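D-threo-3-hydroxyaspartate dehydratase (PDB 3WQC) catalyses the pyridoxal phosphate-dependent deamination of D-threo-3-hydroxyaspartate to oxaloacetate and ammonia, and also acts on D-serine. Local coordinates at residues B[271-276]-B[352-357]. Sequence-based numbering, arbitrary orientation.
Sequences LATVIG and GTRLRI
A272 and L355 form a hydrogen-bonded antiparallel pair, N to O at 2.9 Å in each direction, with L271–R356 and T273–R354 as the non-hydrogen-bonded pairs beside it and the strand axes 135° apart. On one face, L271 holds CG anti to the backbone N (chi1 -173°), and its two methyls part: CD1 lies 3.8 Å from R356 CG, while CD2 meets R354 NH1; a forked apolar end suits this buried place because each branch meets a different arginine. An arginine suits position 354 because its extended aliphatic chain crosses T273, with CG 4.1 Å from T273 OG1, before NH1 donates to the carbonyls of L15 and L18. The pairing belongs to the mixed beta sheet of the C-terminal domain, which accompanies the alanine racemase-like barrel in this fold type III enzyme; strand 268-278 also pairs with strands 22-26 and 283-286. H100 of the second subunit packs on both T273 and R354. T273 combines a methyl, 3.8 Å from G352 CA, with a hydroxyl hydrogen-bonded to T20 OG1; a valine here would probably leave T20 without that partner. On the opposite face, A272 CB sits loosely against I357 CG1, at 4.4 Å, its small side chain suiting a buried spot that also meets D287. Branched V274 points toward the other strand, alongside T353, with CG2 4.0 Å from L355 CD1. Ahead of the strand's start at R354, V274 N bonds to T353 O at 2.8 Å and G352 N to V274 O; G352 has a positive phi (85°), easily adopted without a side chain. T353 OG1 is hydrogen-bonded back to P350 O, just before residues 352-357.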
loop_
_atom_site.group_PDB
_atom_site.type_symbol
_atom_site.label_atom_id
_atom_site.label_comp_id
_atom_site.label_asym_id
_atom_site.label_seq_id
_atom_site.Cartn_x
_atom_site.Cartn_y
_atom_site.Cartn_z
ATOM N N LEU B 271 12.391 -4.710 -8.206
ATOM C CA LEU B 271 12.954 -4.718 -9.576
ATOM C C LEU B 271 12.100 -3.790 -10.426
ATOM O O LEU B 271 10.888 -3.909 -10.390
ATOM C CB LEU B 271 12.854 -6.166 -10.094
ATOM C CG LEU B 271 13.563 -6.436 -11.469
ATOM C CD1 LEU B 271 15.089 -6.302 -11.327
ATOM C CD2 LEU B 271 13.131 -7.833 -11.928
ATOM N N ALA B 272 12.727 -2.848 -11.185
ATOM C CA ALA B 272 11.998 -1.849 -11.925
ATOM C C ALA B 272 12.661 -1.690 -13.262
ATOM O O ALA B 272 13.861 -1.936 -13.360
ATOM C CB ALA B 272 12.011 -0.498 -11.162
ATOM N N THR B 273 11.919 -1.228 -14.235
ATOM C CA THR B 273 12.472 -0.883 -15.545
ATOM C C THR B 273 12.408 0.604 -15.805
ATOM O O THR B 273 11.359 1.265 -15.490
ATOM C CB THR B 273 11.625 -1.605 -16.667
ATOM O OG1 THR B 273 11.765 -3.015 -16.492
ATOM C CG2 THR B 273 12.141 -1.308 -18.070
ATOM N N VAL B 274 13.458 1.162 -16.495
ATOM C CA VAL B 274 13.379 2.530 -16.926
ATOM C C VAL B 274 12.466 2.629 -18.188
ATOM O O VAL B 274 12.687 1.895 -19.186
ATOM C CB VAL B 274 14.801 3.015 -17.304
ATOM C CG1 VAL B 274 14.675 4.442 -17.898
ATOM C CG2 VAL B 274 15.663 3.100 -16.027
ATOM N N ILE B 275 11.403 3.446 -18.118
ATOM C CA ILE B 275 10.454 3.557 -19.191
ATOM C C ILE B 275 10.439 4.955 -19.851
ATOM O O ILE B 275 9.723 5.181 -20.839
ATOM C CB ILE B 275 9.010 3.206 -18.702
ATOM C CG1 ILE B 275 8.589 4.147 -17.556
ATOM C CG2 ILE B 275 8.955 1.745 -18.248
ATOM C CD1 ILE B 275 7.090 3.998 -17.147
ATOM N N GLY B 276 11.277 5.874 -19.380
ATOM C CA GLY B 276 11.294 7.202 -20.005
ATOM C C GLY B 276 12.224 8.127 -19.270
ATOM O O GLY B 276 12.875 7.704 -18.297
ATOM N N GLY B 352 14.700 0.867 -20.851
ATOM C CA GLY B 352 14.762 -0.582 -20.699
ATOM C C GLY B 352 15.758 -1.123 -19.698
ATOM O O GLY B 352 15.669 -2.292 -19.377
ATOM N N THR B 353 16.608 -0.254 -19.108
ATOM C CA THR B 353 17.534 -0.636 -17.984
ATOM C C THR B 353 16.722 -1.141 -16.798
ATOM O O THR B 353 15.670 -0.528 -16.466
ATOM C CB THR B 353 18.342 0.591 -17.488
ATOM O OG1 THR B 353 19.071 1.107 -18.563
ATOM C CG2 THR B 353 19.322 0.254 -16.326
ATOM N N ARG B 354 17.171 -2.256 -16.256
ATOM C CA ARG B 354 16.561 -2.790 -15.002
ATOM C C ARG B 354 17.369 -2.350 -13.806
ATOM O O ARG B 354 18.644 -2.420 -13.805
ATOM C CB ARG B 354 16.511 -4.306 -15.036
ATOM C CG ARG B 354 15.495 -4.762 -16.030
ATOM C CD ARG B 354 15.376 -6.236 -16.127
ATOM N NE ARG B 354 14.184 -6.361 -16.985
ATOM C CZ ARG B 354 13.156 -7.177 -16.794
ATOM N NH1 ARG B 354 13.224 -8.111 -15.876
ATOM N NH2 ARG B 354 12.109 -7.092 -17.617
ATOM N N LEU B 355 16.669 -1.931 -12.756
ATOM C CA LEU B 355 17.293 -1.404 -11.512
ATOM C C LEU B 355 16.606 -2.118 -10.348
ATOM O O LEU B 355 15.582 -2.776 -10.534
ATOM C CB LEU B 355 16.994 0.076 -11.386
ATOM C CG LEU B 355 17.595 0.958 -12.441
ATOM C CD1 LEU B 355 17.046 2.358 -12.321
ATOM C CD2 LEU B 355 19.138 0.895 -12.374
ATOM N N ARG B 356 17.151 -2.023 -9.148
ATOM C CA ARG B 356 16.488 -2.582 -7.970
ATOM C C ARG B 356 16.363 -1.433 -6.958
ATOM O O ARG B 356 17.314 -0.715 -6.725
ATOM C CB ARG B 356 17.312 -3.784 -7.425
ATOM C CG ARG B 356 17.104 -4.959 -8.387
ATOM C CD ARG B 356 18.139 -6.036 -8.157
ATOM N NE ARG B 356 17.974 -6.777 -6.902
ATOM C CZ ARG B 356 18.784 -7.788 -6.567
ATOM N NH1 ARG B 356 18.567 -8.425 -5.414
ATOM N NH2 ARG B 356 19.836 -8.129 -7.349
ATOM N N ILE B 357 15.226 -1.316 -6.319
ATOM C CA ILE B 357 15.021 -0.176 -5.412
ATOM C C ILE B 357 14.873 -0.686 -3.986
ATOM O O ILE B 357 14.051 -1.606 -3.717
ATOM C CB ILE B 357 13.742 0.627 -5.769
ATOM C CG1 ILE B 357 13.575 0.915 -7.310
ATOM C CG2 ILE B 357 13.537 1.820 -4.872
ATOM C CD1 ILE B 357 14.741 1.752 -7.816
#